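PDB 7MGV: CdnC, which is an ATP-grasp ligase that installs single and bicyclic omega-ester macrocycles in a ribosomally made precursor peptide, using ATP. Local coordinates for residues Val292-Tyr297 / Pro346-Arg351; Ile89-Tyr94 / Asp132-Gly137; Ser140-Leu145 / Ile315-Glu320; Thr239-Asp244 / Asn331-Ser336. All coordinates share one frame; numbering follows the deposited sequence.

How the contacts relate
Contact 2 lies within the parallel sheet of the pre-ATP-grasp domain and closes early in the chain. Contact 3 starts from helix 139-145, which follows strand 134-136, and sets it against the end of strand 310-316. Contacts 1 and 4 start from the C-terminal region: contact 4 packs helix 332-341 on strand 234-241, and contact 1 joins the turn after helix 280-293 to the loop 346-351. The segments of contacts 1, 3 and 4 alternate along the sequence. Contact 1 touches all three others, its centre about 11 Å from that of contact 2, 13 Å from contact 3 and 14 Å from contact 4. Through it the C-terminal loop returns to strand 134-136.

Contact 1: residues Val292-Tyr297 / Pro346-Arg351; sequences VYHVDY and PRRDNR
With chi1 at -156°, the His294 side chain brings its ring up to the loop 346-351, while Arg348, with CG anti to its carbonyl carbon (chi1 -66°) and an extended chain from CG to NE, runs past it to reach Asp296. The imidazole NE2 donates to Asp349 O over 2.8 Å; the acceptor lies close to the ring plane, although the N-H arrives from above the carbonyl plane. Arg348 CB sits over one face of the same ring, 4.0 Å from its centroid, in a CH-pi contact, and the ring and guanidinium planes are 90° apart. Asp296 takes both ends of Arg348. Its OD2 accepts the backbone N of Arg348 at 2.9 Å through the syn lone pair, and its OD1 forms a salt bridge with NH1 at 2.8 Å, in the guanidinium plane. These bonds form where helix 280-293 ends: His294, with positive phi, is the C-prime residue of a Schellman motif, and the chain then leads into strand 297-304. Replacing Asp296 by alanine removes the carboxylate, which is likely to leave Arg348 NH1 without this charge partner, its backbone N without an acceptor and Tyr134 OH, which also bonds OD2, without its mate. The guanidinium has further partners in Asp291, through NE, and Gly242 O, through NH1. Two waters bridge the segments, one donating to His294 O and Arg348 O, the other to Asp296 OD1 and Pro346 O. Beyond the ring, Asn350 CB packs 4.1 Å from His294 CD2, while its ND2 bonds Ser135 O.

Contact 2: residues Ile89-Tyr94 / Asp132-Gly137; sequences ISTVWY and DAYSLG
Neighbouring strands of the four-stranded parallel sheet in the MvdD pre-ATP-grasp domain meet here, 91-94 beside the edge strand 134-136. Val92 uses both its N-H and its C=O on strand 134-136: its N donates to Tyr134 O at 3.0 Å, and its O accepts from Leu136 N at 2.9 Å. Tyr94 N continues the ladder to Leu136 O, more bent at 138°. Helix 110-130 lies in the connection between the strands, making a beta-alpha-beta crossover. On one face, Trp93 and Leu136 run alongside each other. The indole CG is anti to the backbone N (chi1 180°), which sets CD1 3.7 Å from Leu136 CB and brings Leu136 CD2 over the five-membered ring, 4.1 Å from its centroid. If Trp93 were exchanged for an alanine, a gap would probably open beside Leu136 and Leu341 of helix 332-341, with Leu136 CD2 left without its aromatic face. Farther along that face, Thr91 CG2 meets the edge of the Tyr134 ring at CD2, 3.6 Å away, while Val92 CG1 packs on Ser135 CB across the other. At Gly137 a CB would collide with Tyr94 O, 2.4 Å from it.

Contact 3: residues Ser140-Leu145 / Ile315-Glu320; sequences SVYRRL and INAAGE
Ala317 CB is the point where helix 139-145 meets the turn that follows strand 310-316, and it is shared by Tyr142 and Leu145. The methyl lies at the edge of the Tyr142 ring, close to its plane and 3.7 Å from CD1, so the phenol presents its rim rather than a face. Leu145 closes on the same methyl through CG, at 3.8 Å. The ring gets there because its CG stands anti to the carbonyl carbon (chi1 -74°). Ala317 O also lies near the ring plane, 3.6 Å from CE1, and no hydrogen bond joins the two segments: the phenolic OH is instead bonded to Tyr94 O, which helps fix the ring, and the Tyr94 ring meets it at about 65°. The looser part flanks this centre. Leu145 CD1 reaches Ile315 CG2 at 4.1 Å, the two side chains crossing at a slant, and Ala318 CB stands 4.3 Å from Tyr142 CE1. Past them the chain moves off, and Glu320, poorly ordered, is modelled in a salt bridge with Arg95. On the far side of the helix Arg143 makes a cation-pi contact with Phe125 of the second subunit. Asn316 OD1 accepts from Ala318 N at 3.1 Å, an Asx turn within a type I beta turn from Asn316 to Gly319, which presents Ala317 to a helix of the pre-ATP-grasp domain.

Contact 4: residues Thr239-Asp244 / Asn331-Ser336; sequences TVVGRD and NRISKS
Thr239 opens the contact with its methyl, CG2, 4.1 Å from CG2 of Ile333, the two side chains crossing at about a right angle. Two residues on, Val241 points the same way and makes the broader approach. Its CG1 is anti to the backbone N (chi1 -175°) and reaches the backbone of the helix, 3.7 Å from Ser336 C. CG2, the other branch, lies 4.0 Å from Ile333 CG2, and Val241 CB comes within 3.9 Å of Ser336 CB. One isoleucine methyl is therefore met by both strand residues. Val240, between them, faces the opposite way, onto Ile286 and Leu290 of helix 280-293, so that this antiparallel sheet has a helix packed on each side. The strand 234-241 ends in a type II' beta turn, Val241 to Asp244, a beta hairpin leading into strand 244-251; Gly242 takes the positive phi of the turn. Backbone bonds from Val241 N to Asp244 O and from Asp244 N to Val241 O, both 2.9 Å, close it. Asp244, the first residue of the return strand, carries the polar link: Ser336 OG donates to its OD2 at 2.7 Å, arriving on the anti lone pair, away from the other carboxylate oxygen. The serine hydroxyl is also hydrogen-bonded to Tyr246 OH, from the same strand as Asp244.

Contact 1: residues Val292-Tyr297 / Pro346-Arg351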
# COMPACT_ATOMS: atom_id res chain seq x y z
N VAL A 292 -7.02 9.00 -15.07
CA VAL A 292 -7.38 9.33 -13.70
C VAL A 292 -6.44 8.64 -12.72
O VAL A 292 -5.99 9.24 -11.74
CB VAL A 292 -8.85 8.95 -13.42
CG1 VAL A 292 -9.15 9.01 -11.93
CG2 VAL A 292 -9.79 9.88 -14.19
N TYR A 293 -6.12 7.37 -12.98
CA TYR A 293 -5.18 6.67 -12.11
C TYR A 293 -3.74 7.10 -12.33
O TYR A 293 -2.90 6.90 -11.44
CB TYR A 293 -5.30 5.16 -12.30
CG TYR A 293 -6.38 4.53 -11.45
CD1 TYR A 293 -6.25 4.45 -10.07
CD2 TYR A 293 -7.54 4.03 -12.03
CE1 TYR A 293 -7.23 3.88 -9.29
CE2 TYR A 293 -8.53 3.46 -11.26
CZ TYR A 293 -8.37 3.38 -9.89
OH TYR A 293 -9.36 2.82 -9.12
N HIS A 294 -3.43 7.70 -13.48
CA HIS A 294 -2.06 8.08 -13.85
C HIS A 294 -1.13 6.87 -13.83
O HIS A 294 -0.04 6.89 -13.26
CB HIS A 294 -1.52 9.20 -12.96
CG HIS A 294 -0.44 10.01 -13.61
ND1 HIS A 294 -0.65 10.78 -14.73
CD2 HIS A 294 0.87 10.15 -13.29
CE1 HIS A 294 0.48 11.37 -15.07
NE2 HIS A 294 1.42 11.01 -14.22
N VAL A 295 -1.58 5.79 -14.47
CA VAL A 295 -0.77 4.60 -14.70
C VAL A 295 -0.75 4.33 -16.19
O VAL A 295 -1.64 4.74 -16.94
CB VAL A 295 -1.29 3.37 -13.92
CG1 VAL A 295 -1.36 3.68 -12.44
CG2 VAL A 295 -2.65 2.95 -14.45
N ASP A 296 0.28 3.61 -16.63
CA ASP A 296 0.46 3.32 -18.05
C ASP A 296 0.22 1.86 -18.40
O ASP A 296 0.49 1.46 -19.53
CB ASP A 296 1.86 3.75 -18.50
CG ASP A 296 1.91 5.19 -18.96
OD1 ASP A 296 0.85 5.71 -19.39
OD2 ASP A 296 2.99 5.81 -18.89
N TYR A 297 -0.28 1.06 -17.46
CA TYR A 297 -0.67 -0.31 -17.75
C TYR A 297 -1.98 -0.62 -17.04
O TYR A 297 -2.19 -0.20 -15.90
CB TYR A 297 0.39 -1.33 -17.32
CG TYR A 297 -0.03 -2.75 -17.61
CD1 TYR A 297 0.02 -3.26 -18.90
CD2 TYR A 297 -0.51 -3.57 -16.59
CE1 TYR A 297 -0.38 -4.56 -19.16
CE2 TYR A 297 -0.91 -4.86 -16.85
CZ TYR A 297 -0.84 -5.36 -18.14
OH TYR A 297 -1.24 -6.65 -18.40
N PRO A 346 4.09 7.50 -26.13
CA PRO A 346 3.58 8.50 -25.20
C PRO A 346 3.34 7.90 -23.82
O PRO A 346 2.79 6.81 -23.68
CB PRO A 346 2.27 8.96 -25.84
CG PRO A 346 2.41 8.62 -27.29
CD PRO A 346 3.23 7.37 -27.33
N ARG A 347 3.77 8.63 -22.79
CA ARG A 347 3.68 8.17 -21.42
C ARG A 347 2.85 9.13 -20.58
O ARG A 347 2.72 10.31 -20.90
CB ARG A 347 5.06 8.04 -20.77
CG ARG A 347 6.10 7.33 -21.61
CD ARG A 347 7.45 7.41 -20.92
NE ARG A 347 8.23 6.20 -21.13
CZ ARG A 347 9.44 6.00 -20.63
NH1 ARG A 347 10.03 6.93 -19.90
NH2 ARG A 347 10.07 4.86 -20.88
N ARG A 348 2.30 8.59 -19.50
CA ARG A 348 1.81 9.41 -18.39
C ARG A 348 2.99 9.55 -17.43
O ARG A 348 3.22 8.69 -16.57
CB ARG A 348 0.59 8.77 -17.73
CG ARG A 348 -0.63 8.72 -18.63
CD ARG A 348 -1.66 7.74 -18.10
NE ARG A 348 -2.79 7.60 -19.02
CZ ARG A 348 -2.88 6.68 -19.97
NH1 ARG A 348 -1.89 5.80 -20.14
NH2 ARG A 348 -3.94 6.62 -20.76
N ASP A 349 3.74 10.63 -17.60
CA ASP A 349 5.00 10.80 -16.89
C ASP A 349 4.78 10.81 -15.38
O ASP A 349 4.02 11.64 -14.86
CB ASP A 349 5.68 12.10 -17.34
CG ASP A 349 7.13 12.18 -16.91
OD1 ASP A 349 7.89 11.23 -17.19
OD2 ASP A 349 7.51 13.19 -16.29
N ASN A 350 5.43 9.89 -14.68
CA ASN A 350 5.30 9.76 -13.23
C ASN A 350 6.65 9.86 -12.53
O ASN A 350 6.80 9.33 -11.42
CB ASN A 350 4.60 8.45 -12.87
CG ASN A 350 5.34 7.22 -13.37
OD1 ASN A 350 6.46 7.31 -13.87
ND2 ASN A 350 4.71 6.06 -13.23
N ARG A 351 7.63 10.51 -13.15
CA ARG A 351 8.92 10.68 -12.50
C ARG A 351 8.78 11.52 -11.24
O ARG A 351 8.03 12.50 -11.21
CB ARG A 351 9.92 11.33 -13.46
CG ARG A 351 10.31 10.46 -14.64
CD ARG A 351 11.13 11.25 -15.65
NE ARG A 351 10.41 12.41 -16.15
CZ ARG A 351 10.93 13.32 -16.96
NH1 ARG A 351 12.18 13.21 -17.37
NH2 ARG A 351 10.19 14.35 -17.36
O HOH W 1 2.19 6.56 -14.76
O HOH W 2 0.29 6.95 -22.06

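Contact 2: residues Ile89-Tyr94 / Asp132-Gly137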
# COMPACT_ATOMS: atom_id res chain seq x y z
N ILE A 89 19.28 4.17 -13.80
CA ILE A 89 18.37 3.49 -14.71
C ILE A 89 17.47 4.52 -15.39
O ILE A 89 17.13 5.56 -14.82
CB ILE A 89 17.53 2.44 -13.96
CG1 ILE A 89 16.79 3.07 -12.78
CG2 ILE A 89 18.40 1.28 -13.51
CD1 ILE A 89 15.70 2.19 -12.20
N SER A 90 17.09 4.22 -16.64
CA SER A 90 16.21 5.13 -17.36
C SER A 90 14.76 4.97 -16.93
O SER A 90 14.06 5.96 -16.70
CB SER A 90 16.35 4.92 -18.87
OG SER A 90 16.02 3.59 -19.23
N THR A 91 14.28 3.72 -16.84
CA THR A 91 12.96 3.42 -16.30
C THR A 91 13.04 2.15 -15.47
O THR A 91 14.04 1.43 -15.48
CB THR A 91 11.90 3.24 -17.40
OG1 THR A 91 12.16 2.03 -18.12
CG2 THR A 91 11.88 4.42 -18.36
N VAL A 92 11.96 1.88 -14.74
CA VAL A 92 11.79 0.63 -14.01
C VAL A 92 10.43 0.06 -14.38
O VAL A 92 9.46 0.81 -14.57
CB VAL A 92 11.92 0.83 -12.48
CG1 VAL A 92 10.83 1.77 -11.96
CG2 VAL A 92 11.87 -0.51 -11.76
N TRP A 93 10.36 -1.26 -14.51
CA TRP A 93 9.10 -1.97 -14.73
C TRP A 93 8.93 -2.94 -13.57
O TRP A 93 9.56 -4.00 -13.53
CB TRP A 93 9.07 -2.69 -16.07
CG TRP A 93 7.79 -3.43 -16.31
CD1 TRP A 93 6.57 -3.17 -15.75
CD2 TRP A 93 7.60 -4.56 -17.17
NE1 TRP A 93 5.64 -4.06 -16.21
CE2 TRP A 93 6.24 -4.93 -17.08
CE3 TRP A 93 8.44 -5.30 -18.01
CZ2 TRP A 93 5.70 -6.00 -17.79
CZ3 TRP A 93 7.91 -6.36 -18.71
CH2 TRP A 93 6.55 -6.70 -18.60
N TYR A 94 8.07 -2.58 -12.62
CA TYR A 94 7.82 -3.40 -11.44
C TYR A 94 6.56 -4.22 -11.69
O TYR A 94 5.44 -3.73 -11.56
CB TYR A 94 7.68 -2.53 -10.19
CG TYR A 94 7.21 -3.27 -8.96
CD1 TYR A 94 7.66 -4.55 -8.67
CD2 TYR A 94 6.32 -2.68 -8.07
CE1 TYR A 94 7.24 -5.23 -7.55
CE2 TYR A 94 5.88 -3.35 -6.95
CZ TYR A 94 6.34 -4.62 -6.69
OH TYR A 94 5.91 -5.29 -5.56
N ASP A 132 13.11 7.48 -8.83
CA ASP A 132 12.50 8.67 -9.39
C ASP A 132 12.46 8.67 -10.92
O ASP A 132 11.81 9.54 -11.50
CB ASP A 132 13.23 9.93 -8.90
CG ASP A 132 14.71 9.94 -9.26
OD1 ASP A 132 15.20 8.93 -9.80
OD2 ASP A 132 15.37 10.96 -9.00
N ALA A 133 13.13 7.72 -11.56
CA ALA A 133 12.95 7.53 -12.99
C ALA A 133 11.53 7.03 -13.27
O ALA A 133 10.82 6.57 -12.38
CB ALA A 133 13.98 6.55 -13.54
N TYR A 134 11.12 7.14 -14.54
CA TYR A 134 9.79 6.71 -14.94
C TYR A 134 9.55 5.27 -14.50
O TYR A 134 10.42 4.40 -14.64
CB TYR A 134 9.62 6.83 -16.45
CG TYR A 134 8.36 6.17 -16.96
CD1 TYR A 134 7.13 6.82 -16.89
CD2 TYR A 134 8.39 4.90 -17.51
CE1 TYR A 134 5.98 6.22 -17.35
CE2 TYR A 134 7.25 4.28 -17.97
CZ TYR A 134 6.04 4.95 -17.89
OH TYR A 134 4.90 4.33 -18.35
N SER A 135 8.35 5.01 -13.97
CA SER A 135 8.03 3.72 -13.38
C SER A 135 6.75 3.18 -13.99
O SER A 135 5.75 3.89 -14.09
CB SER A 135 7.87 3.84 -11.86
OG SER A 135 6.67 4.51 -11.52
N LEU A 136 6.79 1.91 -14.42
CA LEU A 136 5.59 1.18 -14.81
C LEU A 136 5.27 0.22 -13.67
O LEU A 136 5.64 -0.95 -13.67
CB LEU A 136 5.80 0.45 -16.13
CG LEU A 136 4.55 -0.18 -16.75
CD1 LEU A 136 3.42 0.84 -16.84
CD2 LEU A 136 4.87 -0.76 -18.12
N GLY A 137 4.56 0.75 -12.68
CA GLY A 137 4.25 -0.01 -11.48
C GLY A 137 5.07 0.44 -10.29
O GLY A 137 6.28 0.63 -10.39

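Contact 3: residues Ser140-Leu145 / Ile315-Glu320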
# COMPACT_ATOMS: atom_id res chain seq x y z
N SER A 140 3.03 1.70 -3.88
CA SER A 140 1.90 2.51 -3.43
C SER A 140 0.79 2.54 -4.48
O SER A 140 -0.39 2.56 -4.14
CB SER A 140 2.36 3.93 -3.10
OG SER A 140 2.84 4.59 -4.26
N VAL A 141 1.16 2.54 -5.76
CA VAL A 141 0.16 2.53 -6.82
C VAL A 141 -0.61 1.21 -6.82
O VAL A 141 -1.85 1.20 -6.92
CB VAL A 141 0.82 2.80 -8.18
CG1 VAL A 141 -0.20 2.70 -9.29
CG2 VAL A 141 1.49 4.17 -8.18
N TYR A 142 0.11 0.09 -6.70
CA TYR A 142 -0.56 -1.20 -6.61
C TYR A 142 -1.44 -1.28 -5.38
O TYR A 142 -2.52 -1.88 -5.42
CB TYR A 142 0.48 -2.32 -6.60
CG TYR A 142 1.13 -2.57 -7.94
CD1 TYR A 142 0.38 -2.57 -9.11
CD2 TYR A 142 2.50 -2.81 -8.04
CE1 TYR A 142 0.97 -2.80 -10.34
CE2 TYR A 142 3.09 -3.04 -9.27
CZ TYR A 142 2.32 -3.04 -10.41
OH TYR A 142 2.91 -3.26 -11.64
N ARG A 143 -1.00 -0.68 -4.27
CA ARG A 143 -1.82 -0.67 -3.06
C ARG A 143 -3.08 0.16 -3.25
O ARG A 143 -4.15 -0.21 -2.76
CB ARG A 143 -0.99 -0.15 -1.88
CG ARG A 143 -1.76 -0.07 -0.57
CD ARG A 143 -2.36 -1.42 -0.19
NE ARG A 143 -3.21 -1.32 0.99
CZ ARG A 143 -2.76 -1.40 2.24
NH1 ARG A 143 -1.46 -1.58 2.47
NH2 ARG A 143 -3.60 -1.29 3.26
N ARG A 144 -2.97 1.28 -3.97
CA ARG A 144 -4.16 2.08 -4.28
C ARG A 144 -5.12 1.30 -5.16
O ARG A 144 -6.34 1.37 -4.98
CB ARG A 144 -3.77 3.39 -4.96
CG ARG A 144 -4.96 4.33 -5.10
CD ARG A 144 -4.76 5.39 -6.17
NE ARG A 144 -6.00 6.12 -6.41
CZ ARG A 144 -6.10 7.20 -7.19
NH1 ARG A 144 -5.04 7.68 -7.81
NH2 ARG A 144 -7.28 7.79 -7.34
N LEU A 145 -4.60 0.54 -6.13
CA LEU A 145 -5.47 -0.22 -7.02
C LEU A 145 -6.10 -1.43 -6.34
O LEU A 145 -7.01 -2.04 -6.92
CB LEU A 145 -4.69 -0.67 -8.26
CG LEU A 145 -4.88 0.21 -9.49
CD1 LEU A 145 -6.36 0.35 -9.83
CD2 LEU A 145 -4.25 1.58 -9.29
N ILE A 315 -10.45 -3.32 -12.88
CA ILE A 315 -9.18 -3.11 -13.56
C ILE A 315 -8.09 -3.71 -12.69
O ILE A 315 -8.04 -3.46 -11.48
CB ILE A 315 -8.92 -1.61 -13.82
CG1 ILE A 315 -7.47 -1.39 -14.28
CG2 ILE A 315 -9.23 -0.78 -12.59
CD1 ILE A 315 -7.21 -0.01 -14.82
N ASN A 316 -7.23 -4.53 -13.30
CA ASN A 316 -6.12 -5.17 -12.60
C ASN A 316 -4.83 -4.50 -13.05
O ASN A 316 -4.44 -4.61 -14.22
CB ASN A 316 -6.10 -6.67 -12.87
CG ASN A 316 -5.11 -7.41 -11.97
OD1 ASN A 316 -4.45 -6.81 -11.13
ND2 ASN A 316 -5.02 -8.72 -12.15
N ALA A 317 -4.17 -3.81 -12.12
CA ALA A 317 -2.91 -3.14 -12.45
C ALA A 317 -1.78 -4.13 -12.71
O ALA A 317 -0.80 -3.77 -13.37
CB ALA A 317 -2.51 -2.20 -11.32
N ALA A 318 -1.90 -5.37 -12.23
CA ALA A 318 -0.87 -6.38 -12.41
C ALA A 318 -1.37 -7.56 -13.23
O ALA A 318 -0.83 -8.67 -13.12
CB ALA A 318 -0.36 -6.87 -11.05
N GLY A 319 -2.40 -7.36 -14.05
CA GLY A 319 -2.96 -8.46 -14.82
C GLY A 319 -1.98 -8.98 -15.85
O GLY A 319 -1.24 -8.23 -16.48
N GLU A 320 -1.96 -10.31 -16.00
CA GLU A 320 -1.11 -10.93 -17.00
C GLU A 320 -1.64 -10.66 -18.40
O GLU A 320 -2.83 -10.42 -18.60
CB GLU A 320 -1.00 -12.43 -16.75
CG GLU A 320 0.40 -12.90 -16.35
CD GLU A 320 1.44 -12.68 -17.44
OE1 GLU A 320 1.05 -12.55 -18.63
OE2 GLU A 320 2.64 -12.64 -17.12

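Contact 4: residues Thr239-Asp244 / Asn331-Ser336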
# COMPACT_ATOMS: atom_id res chain seq x y z
N THR A 239 -6.40 -4.86 -22.53
CA THR A 239 -5.05 -4.55 -22.08
C THR A 239 -4.66 -3.18 -22.62
O THR A 239 -4.70 -2.96 -23.83
CB THR A 239 -4.05 -5.62 -22.52
OG1 THR A 239 -4.61 -6.92 -22.30
CG2 THR A 239 -2.75 -5.49 -21.74
N VAL A 240 -4.29 -2.28 -21.73
CA VAL A 240 -3.90 -0.92 -22.09
C VAL A 240 -2.44 -0.74 -21.71
O VAL A 240 -2.07 -0.90 -20.54
CB VAL A 240 -4.78 0.13 -21.40
CG1 VAL A 240 -4.58 1.49 -22.06
CG2 VAL A 240 -6.23 -0.29 -21.44
N VAL A 241 -1.61 -0.41 -22.70
CA VAL A 241 -0.20 -0.08 -22.51
C VAL A 241 -0.03 1.35 -23.01
O VAL A 241 0.02 1.60 -24.22
CB VAL A 241 0.73 -1.04 -23.26
CG1 VAL A 241 2.18 -0.73 -22.93
CG2 VAL A 241 0.39 -2.49 -22.92
N GLY A 242 0.06 2.30 -22.07
CA GLY A 242 0.08 3.70 -22.44
C GLY A 242 -1.23 4.11 -23.08
O GLY A 242 -2.27 4.13 -22.41
N ARG A 243 -1.20 4.44 -24.37
CA ARG A 243 -2.40 4.72 -25.13
C ARG A 243 -2.72 3.63 -26.14
O ARG A 243 -3.60 3.82 -26.99
CB ARG A 243 -2.28 6.09 -25.82
CG ARG A 243 -1.92 7.22 -24.86
CD ARG A 243 -2.20 8.58 -25.47
NE ARG A 243 -3.62 8.80 -25.74
CZ ARG A 243 -4.50 9.20 -24.83
NH1 ARG A 243 -4.12 9.42 -23.58
NH2 ARG A 243 -5.77 9.37 -25.17
N ASP A 244 -2.02 2.50 -26.08
CA ASP A 244 -2.29 1.36 -26.95
C ASP A 244 -3.34 0.48 -26.28
O ASP A 244 -3.14 -0.01 -25.16
CB ASP A 244 -1.02 0.57 -27.23
CG ASP A 244 0.02 1.39 -27.98
OD1 ASP A 244 -0.27 2.56 -28.30
OD2 ASP A 244 1.12 0.85 -28.25
N ASN A 331 3.44 -10.65 -31.07
CA ASN A 331 3.46 -10.12 -29.71
C ASN A 331 3.43 -8.59 -29.70
O ASN A 331 4.38 -7.91 -29.31
CB ASN A 331 4.68 -10.65 -28.95
CG ASN A 331 4.88 -12.14 -29.14
OD1 ASN A 331 5.66 -12.57 -29.99
ND2 ASN A 331 4.17 -12.94 -28.36
N ARG A 332 2.30 -8.06 -30.16
CA ARG A 332 2.14 -6.61 -30.24
C ARG A 332 2.09 -5.96 -28.86
O ARG A 332 2.55 -4.82 -28.71
CB ARG A 332 0.88 -6.26 -31.04
CG ARG A 332 1.04 -6.44 -32.55
CD ARG A 332 2.19 -5.61 -33.10
NE ARG A 332 3.41 -6.39 -33.26
CZ ARG A 332 4.59 -5.87 -33.59
NH1 ARG A 332 4.71 -4.57 -33.80
NH2 ARG A 332 5.65 -6.66 -33.71
N ILE A 333 1.54 -6.64 -27.86
CA ILE A 333 1.49 -6.06 -26.52
C ILE A 333 2.89 -6.00 -25.92
O ILE A 333 3.25 -5.03 -25.23
CB ILE A 333 0.53 -6.86 -25.62
CG1 ILE A 333 -0.85 -6.95 -26.27
CG2 ILE A 333 0.43 -6.22 -24.24
CD1 ILE A 333 -1.85 -7.76 -25.46
N SER A 334 3.71 -7.02 -26.16
CA SER A 334 5.10 -6.98 -25.70
C SER A 334 5.86 -5.85 -26.37
O SER A 334 6.66 -5.16 -25.73
CB SER A 334 5.78 -8.32 -25.97
OG SER A 334 5.12 -9.37 -25.28
N LYS A 335 5.62 -5.64 -27.67
CA LYS A 335 6.24 -4.51 -28.37
C LYS A 335 5.77 -3.19 -27.79
O LYS A 335 6.55 -2.24 -27.66
CB LYS A 335 5.93 -4.59 -29.86
CG LYS A 335 6.46 -3.42 -30.67
CD LYS A 335 7.67 -3.83 -31.50
CE LYS A 335 8.36 -2.63 -32.11
NZ LYS A 335 8.93 -1.73 -31.07
N SER A 336 4.48 -3.09 -27.44
CA SER A 336 3.98 -1.88 -26.81
C SER A 336 4.70 -1.60 -25.50
O SER A 336 5.16 -0.48 -25.26
CB SER A 336 2.46 -2.00 -26.60
OG SER A 336 1.76 -1.70 -27.79